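Local coordinates for protein sortase (Streptomyces avermitilis, PDB 5GO5) that probably acts as a housekeeping class E sortase, a calcium-independent cysteine transpeptidase that joins sorting-signal proteins to the cell wall through an acyl-thioester intermediate, at residues K154-T167 with S176-T188. Sequence-based numbering, arbitrary orientation.
Sequences KSGYEREGRYLTLT and SHRLIVWAHLDST. With SO4 (sulfate ion), chain C; SO4 (sulfate ion), chain D.
The antiparallel beta hairpin of the sortase barrel whose connection carries the predicted nucleophile Cys169 pairs strand 162-167 with strand 178-188. Leu164 and Ala183 exchange backbone hydrogen bonds, as do Leu166 and Val181, and Leu185 N adds another to Arg162 O (2.8 Å).

Trp182 makes the largest contribution on the face it shares with Tyr163, Thr165 and Thr167. Lys154 and Ser155 lie over one face of its indole: Ser155 CB stands 3.6 Å from the centroid of the five-membered ring, a CH-pi contact almost on the ring normal, and Lys154 CB reaches CH2 of the six-membered ring. Ile180 CG2 touches the opposite face toward its rim, and Trp182 NE1 donates to Val147 O. Ser155 OG, turned between its own backbone N and carbonyl carbon (chi1 66°), accepts from Tyr157 N in an ST turn and is also hydrogen-bonded to Pro152 O. The Tyr157 ring crosses Trp182 obliquely, Tyr157 CE2 3.9 Å from Trp182 CB. Tyr163 CE1 sits over the centre of the Tyr157 ring. Tyr163 OH donates to Arg159 O (2.7 Å) from above the carbonyl plane, tying the loop's far side to the strand. The Tyr157 hydroxyl lies over the Ala183 backbone but bonds to Asp134, which also takes His184 ND1.

On the other face Leu164 CD2 meets Ala183 CB, and Val181 CG2 packs alongside Leu166 CB (3.8 Å). At the end nearest the predicted active site, one water donates to Thr167 OG1 (2.8 Å) and accepts from Arg178 NH1 (3.0 Å), while Arg178 NE is hydrogen-bonded to Glu170 O.

The buried indole is thus contacted on both faces with its N-H satisfied, and the bridging water couples the two strands where they approach the predicted catalytic Cys169 and His100.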
loop_
_atom_site.group_PDB
_atom_site.type_symbol
_atom_site.label_atom_id
_atom_site.label_comp_id
_atom_site.label_asym_id
_atom_site.label_seq_id
_atom_site.Cartn_x
_atom_site.Cartn_y
_atom_site.Cartn_z
ATOM N N LYS A 154 -10.503 -8.354 -9.503
ATOM C CA LYS A 154 -11.136 -8.526 -8.207
ATOM C C LYS A 154 -11.290 -7.237 -7.387
ATOM O O LYS A 154 -11.979 -7.226 -6.347
ATOM C CB LYS A 154 -10.401 -9.597 -7.413
ATOM C CG LYS A 154 -10.438 -10.939 -8.135
ATOM C CD LYS A 154 -9.632 -11.977 -7.409
ATOM C CE LYS A 154 -9.793 -13.357 -8.032
ATOM N NZ LYS A 154 -9.077 -14.320 -7.180
ATOM N N SER A 155 -10.699 -6.145 -7.856
ATOM C CA SER A 155 -10.854 -4.885 -7.124
ATOM C C SER A 155 -12.247 -4.297 -7.184
ATOM O O SER A 155 -12.574 -3.426 -6.375
ATOM C CB SER A 155 -9.867 -3.865 -7.646
ATOM O OG SER A 155 -10.168 -3.510 -9.009
ATOM N N GLY A 156 -13.019 -4.653 -8.220
ATOM C CA GLY A 156 -14.255 -3.959 -8.487
ATOM C C GLY A 156 -14.123 -2.731 -9.347
ATOM O O GLY A 156 -15.142 -2.192 -9.784
ATOM N N TYR A 157 -12.898 -2.253 -9.617
ATOM C CA TYR A 157 -12.758 -1.093 -10.427
ATOM C C TYR A 157 -13.002 -1.539 -11.880
ATOM O O TYR A 157 -12.650 -2.658 -12.278
ATOM C CB TYR A 157 -11.353 -0.483 -10.353
ATOM C CG TYR A 157 -10.945 -0.053 -8.932
ATOM C CD1 TYR A 157 -11.775 0.758 -8.160
ATOM C CD2 TYR A 157 -9.729 -0.434 -8.392
ATOM C CE1 TYR A 157 -11.403 1.124 -6.872
ATOM C CE2 TYR A 157 -9.347 -0.040 -7.122
ATOM C CZ TYR A 157 -10.187 0.723 -6.375
ATOM O OH TYR A 157 -9.792 1.121 -5.096
ATOM N N GLU A 158 -13.591 -0.642 -12.615
ATOM C CA GLU A 158 -14.028 -0.944 -13.985
ATOM C C GLU A 158 -13.465 0.032 -14.974
ATOM O O GLU A 158 -14.015 0.212 -16.060
ATOM C CB GLU A 158 -15.545 -0.861 -14.000
ATOM C CG GLU A 158 -16.233 -2.067 -13.373
ATOM C CD GLU A 158 -16.197 -3.322 -14.256
ATOM O OE1 GLU A 158 -16.899 -3.353 -15.310
ATOM O OE2 GLU A 158 -15.480 -4.280 -13.902
ATOM N N ARG A 159 -12.383 0.699 -14.599
ATOM C CA ARG A 159 -11.758 1.743 -15.397
ATOM C C ARG A 159 -10.408 2.050 -14.796
ATOM O O ARG A 159 -10.176 1.683 -13.641
ATOM C CB ARG A 159 -12.599 3.023 -15.403
ATOM C CG ARG A 159 -12.803 3.628 -14.006
ATOM C CD ARG A 159 -13.786 4.782 -14.062
ATOM N NE ARG A 159 -15.109 4.226 -14.370
ATOM C CZ ARG A 159 -15.893 4.551 -15.400
ATOM N NH1 ARG A 159 -15.568 5.501 -16.285
ATOM N NH2 ARG A 159 -17.054 3.927 -15.519
ATOM N N GLU A 160 -9.564 2.713 -15.582
ATOM C CA GLU A 160 -8.266 3.236 -15.129
ATOM C C GLU A 160 -8.499 4.234 -14.017
ATOM O O GLU A 160 -9.456 5.010 -14.053
ATOM C CB GLU A 160 -7.542 3.936 -16.275
ATOM C CG GLU A 160 -6.313 4.734 -15.824
ATOM C CD GLU A 160 -5.418 5.264 -16.940
ATOM O OE1 GLU A 160 -4.333 4.714 -17.137
ATOM O OE2 GLU A 160 -5.775 6.265 -17.569
ATOM N N GLY A 161 -7.629 4.213 -12.995
ATOM C CA GLY A 161 -7.614 5.245 -11.994
ATOM C C GLY A 161 -6.246 5.322 -11.386
ATOM O O GLY A 161 -5.311 4.811 -11.984
ATOM N N ARG A 162 -6.139 5.964 -10.228
ATOM C CA ARG A 162 -4.903 6.051 -9.471
ATOM C C ARG A 162 -5.106 5.176 -8.242
ATOM O O ARG A 162 -5.645 5.623 -7.198
ATOM C CB ARG A 162 -4.560 7.499 -9.100
ATOM C CG ARG A 162 -4.401 8.408 -10.320
ATOM C CD ARG A 162 -4.371 9.874 -9.893
ATOM N NE ARG A 162 -4.303 10.732 -11.100
ATOM C CZ ARG A 162 -3.187 11.038 -11.739
ATOM N NH1 ARG A 162 -1.992 10.656 -11.308
ATOM N NH2 ARG A 162 -3.245 11.829 -12.805
ATOM N N TYR A 163 -4.724 3.905 -8.395
ATOM C CA TYR A 163 -5.010 2.931 -7.367
ATOM C C TYR A 163 -3.780 2.578 -6.544
ATOM O O TYR A 163 -2.626 2.822 -6.938
ATOM C CB TYR A 163 -5.634 1.656 -7.951
ATOM C CG TYR A 163 -6.828 1.930 -8.822
ATOM C CD1 TYR A 163 -7.889 2.744 -8.369
ATOM C CD2 TYR A 163 -6.951 1.370 -10.069
ATOM C CE1 TYR A 163 -8.983 3.016 -9.165
ATOM C CE2 TYR A 163 -8.072 1.628 -10.856
ATOM C CZ TYR A 163 -9.083 2.439 -10.406
ATOM O OH TYR A 163 -10.199 2.749 -11.188
ATOM N N LEU A 164 -4.057 1.974 -5.398
ATOM C CA LEU A 164 -3.057 1.406 -4.507
ATOM C C LEU A 164 -3.554 0.031 -4.080
ATOM O O LEU A 164 -4.761 -0.169 -3.828
ATOM C CB LEU A 164 -2.821 2.329 -3.291
ATOM C CG LEU A 164 -2.034 1.789 -2.111
ATOM C CD1 LEU A 164 -1.315 2.948 -1.396
ATOM C CD2 LEU A 164 -2.887 1.027 -1.150
ATOM N N THR A 165 -2.622 -0.916 -3.975
ATOM C CA THR A 165 -2.900 -2.243 -3.495
ATOM C C THR A 165 -1.920 -2.550 -2.383
ATOM O O THR A 165 -0.742 -2.267 -2.511
ATOM C CB THR A 165 -2.752 -3.275 -4.595
ATOM O OG1 THR A 165 -3.560 -2.876 -5.692
ATOM C CG2 THR A 165 -3.193 -4.674 -4.146
ATOM N N LEU A 166 -2.435 -3.132 -1.293
ATOM C CA LEU A 166 -1.592 -3.755 -0.269
ATOM C C LEU A 166 -1.863 -5.232 -0.272
ATOM O O LEU A 166 -3.021 -5.647 -0.324
ATOM C CB LEU A 166 -1.909 -3.220 1.138
ATOM C CG LEU A 166 -1.927 -1.713 1.341
ATOM C CD1 LEU A 166 -2.245 -1.375 2.802
ATOM C CD2 LEU A 166 -0.625 -1.053 0.894
ATOM N N THR A 167 -0.799 -5.994 -0.176
ATOM C CA THR A 167 -0.856 -7.459 -0.009
ATOM C C THR A 167 0.018 -7.927 1.119
ATOM O O THR A 167 1.074 -7.372 1.361
ATOM C CB THR A 167 -0.457 -8.205 -1.288
ATOM O OG1 THR A 167 -0.705 -9.624 -1.111
ATOM C CG2 THR A 167 0.967 -8.023 -1.673
ATOM N N SER A 176 -1.035 -21.283 3.099
ATOM C CA SER A 176 -1.881 -20.259 3.671
ATOM C C SER A 176 -2.206 -19.154 2.650
ATOM O O SER A 176 -1.609 -19.059 1.576
ATOM C CB SER A 176 -1.289 -19.695 4.973
ATOM O OG SER A 176 0.112 -19.471 4.890
ATOM N N HIS A 177 -3.200 -18.353 2.991
ATOM C CA HIS A 177 -3.778 -17.393 2.051
ATOM C C HIS A 177 -3.201 -16.010 2.306
ATOM O O HIS A 177 -2.711 -15.713 3.398
ATOM C CB HIS A 177 -5.293 -17.411 2.167
ATOM C CG HIS A 177 -5.898 -18.672 1.625
ATOM N ND1 HIS A 177 -5.878 -19.860 2.327
ATOM C CD2 HIS A 177 -6.475 -18.950 0.431
ATOM C CE1 HIS A 177 -6.451 -20.807 1.604
ATOM N NE2 HIS A 177 -6.817 -20.284 0.446
ATOM N N ARG A 178 -3.217 -15.180 1.269
ATOM C CA ARG A 178 -2.868 -13.761 1.455
ATOM C C ARG A 178 -4.128 -12.952 1.569
ATOM O O ARG A 178 -5.174 -13.361 1.109
ATOM C CB ARG A 178 -2.081 -13.262 0.250
ATOM C CG ARG A 178 -0.786 -13.982 0.064
ATOM C CD ARG A 178 -0.065 -13.460 -1.145
ATOM N NE ARG A 178 1.293 -14.014 -1.175
ATOM C CZ ARG A 178 2.193 -13.717 -2.092
ATOM N NH1 ARG A 178 1.918 -12.822 -3.035
ATOM N NH2 ARG A 178 3.389 -14.303 -2.054
ATOM N N LEU A 179 -4.001 -11.753 2.135
ATOM C CA LEU A 179 -5.021 -10.799 2.156
ATOM C C LEU A 179 -4.623 -9.569 1.341
ATOM O O LEU A 179 -3.448 -9.171 1.358
ATOM C CB LEU A 179 -5.304 -10.344 3.565
ATOM C CG LEU A 179 -5.887 -11.420 4.504
ATOM C CD1 LEU A 179 -6.050 -10.806 5.879
ATOM C CD2 LEU A 179 -7.216 -11.889 3.982
ATOM N N ILE A 180 -5.613 -9.006 0.665
ATOM C CA ILE A 180 -5.409 -7.891 -0.269
ATOM C C ILE A 180 -6.407 -6.810 0.076
ATOM O O ILE A 180 -7.597 -7.081 0.358
ATOM C CB ILE A 180 -5.670 -8.264 -1.758
ATOM C CG1 ILE A 180 -5.134 -9.654 -2.162
ATOM C CG2 ILE A 180 -5.205 -7.153 -2.720
ATOM C CD1 ILE A 180 -3.640 -9.735 -2.198
ATOM N N VAL A 181 -5.974 -5.549 -0.001
ATOM C CA VAL A 181 -6.930 -4.431 -0.117
ATOM C C VAL A 181 -6.581 -3.564 -1.332
ATOM O O VAL A 181 -5.411 -3.453 -1.716
ATOM C CB VAL A 181 -7.007 -3.515 1.129
ATOM C CG1 VAL A 181 -7.577 -4.266 2.310
ATOM C CG2 VAL A 181 -5.664 -2.923 1.463
ATOM N N TRP A 182 -7.611 -2.957 -1.909
ATOM C CA TRP A 182 -7.475 -2.018 -2.977
ATOM C C TRP A 182 -8.050 -0.678 -2.588
ATOM O O TRP A 182 -9.127 -0.609 -2.004
ATOM C CB TRP A 182 -8.176 -2.495 -4.261
ATOM C CG TRP A 182 -7.620 -3.735 -4.862
ATOM C CD1 TRP A 182 -6.576 -3.832 -5.709
ATOM C CD2 TRP A 182 -8.095 -5.077 -4.642
ATOM N NE1 TRP A 182 -6.367 -5.169 -6.066
ATOM C CE2 TRP A 182 -7.313 -5.934 -5.450
ATOM C CE3 TRP A 182 -9.142 -5.633 -3.876
ATOM C CZ2 TRP A 182 -7.508 -7.316 -5.477
ATOM C CZ3 TRP A 182 -9.325 -7.030 -3.895
ATOM C CH2 TRP A 182 -8.526 -7.837 -4.705
ATOM N N ALA A 183 -7.372 0.380 -3.008
ATOM C CA ALA A 183 -7.715 1.740 -2.672
ATOM C C ALA A 183 -7.573 2.663 -3.883
ATOM O O ALA A 183 -6.805 2.375 -4.810
ATOM C CB ALA A 183 -6.809 2.208 -1.548
ATOM N N HIS A 184 -8.201 3.830 -3.825
ATOM C CA HIS A 184 -8.016 4.851 -4.838
ATOM C C HIS A 184 -7.522 6.173 -4.209
ATOM O O HIS A 184 -7.736 6.437 -3.020
ATOM C CB HIS A 184 -9.302 5.131 -5.619
ATOM C CG HIS A 184 -10.297 5.919 -4.837
ATOM N ND1 HIS A 184 -11.182 5.339 -3.952
ATOM C CD2 HIS A 184 -10.487 7.252 -4.738
ATOM C CE1 HIS A 184 -11.888 6.287 -3.353
ATOM N NE2 HIS A 184 -11.493 7.451 -3.822
ATOM N N LEU A 185 -6.839 6.967 -5.015
ATOM C CA LEU A 185 -6.271 8.227 -4.547
ATOM C C LEU A 185 -7.399 9.233 -4.339
ATOM O O LEU A 185 -8.131 9.561 -5.282
ATOM C CB LEU A 185 -5.243 8.760 -5.522
ATOM C CG LEU A 185 -4.506 10.028 -5.060
ATOM C CD1 LEU A 185 -3.712 9.776 -3.776
ATOM C CD2 LEU A 185 -3.669 10.598 -6.198
ATOM N N ASP A 186 -7.561 9.699 -3.104
ATOM C CA ASP A 186 -8.597 10.683 -2.773
ATOM C C ASP A 186 -8.104 12.095 -2.820
ATOM O O ASP A 186 -8.818 12.985 -3.298
ATOM C CB ASP A 186 -9.163 10.379 -1.392
ATOM C CG ASP A 186 -10.270 11.378 -0.965
ATOM O OD1 ASP A 186 -11.338 11.344 -1.540
ATOM O OD2 ASP A 186 -9.991 12.227 -0.122
ATOM N N SER A 187 -6.900 12.339 -2.317
ATOM C CA SER A 187 -6.403 13.696 -2.194
ATOM C C SER A 187 -4.890 13.735 -2.152
ATOM O O SER A 187 -4.239 12.726 -1.892
ATOM C CB SER A 187 -7.043 14.371 -0.996
ATOM O OG SER A 187 -6.773 13.691 0.174
ATOM N N THR A 188 -4.371 14.904 -2.478
ATOM C CA THR A 188 -2.954 15.219 -2.339
ATOM C C THR A 188 -2.836 16.569 -1.639
ATOM O O THR A 188 -3.725 17.412 -1.752
ATOM C CB THR A 188 -2.231 15.332 -3.694
ATOM O OG1 THR A 188 -2.908 16.313 -4.551
ATOM C CG2 THR A 188 -2.152 14.037 -4.371
HETATM S S SO4 C . -5.120 -19.110 5.975
HETATM O O1 SO4 C . -5.786 -19.812 4.856
HETATM O O2 SO4 C . -6.179 -18.434 6.763
HETATM O O3 SO4 C . -4.354 -20.059 6.820
HETATM O O4 SO4 C . -4.169 -18.105 5.449
HETATM S S SO4 D . -5.866 13.699 -14.899
HETATM O O1 SO4 D . -6.790 12.670 -14.327
HETATM O O2 SO4 D . -6.590 15.000 -14.883
HETATM O O3 SO4 D . -5.469 13.263 -16.259
HETATM O O4 SO4 D . -4.644 13.895 -14.103
HETATM O O HOH W 1 -0.455 -11.113 -3.446
#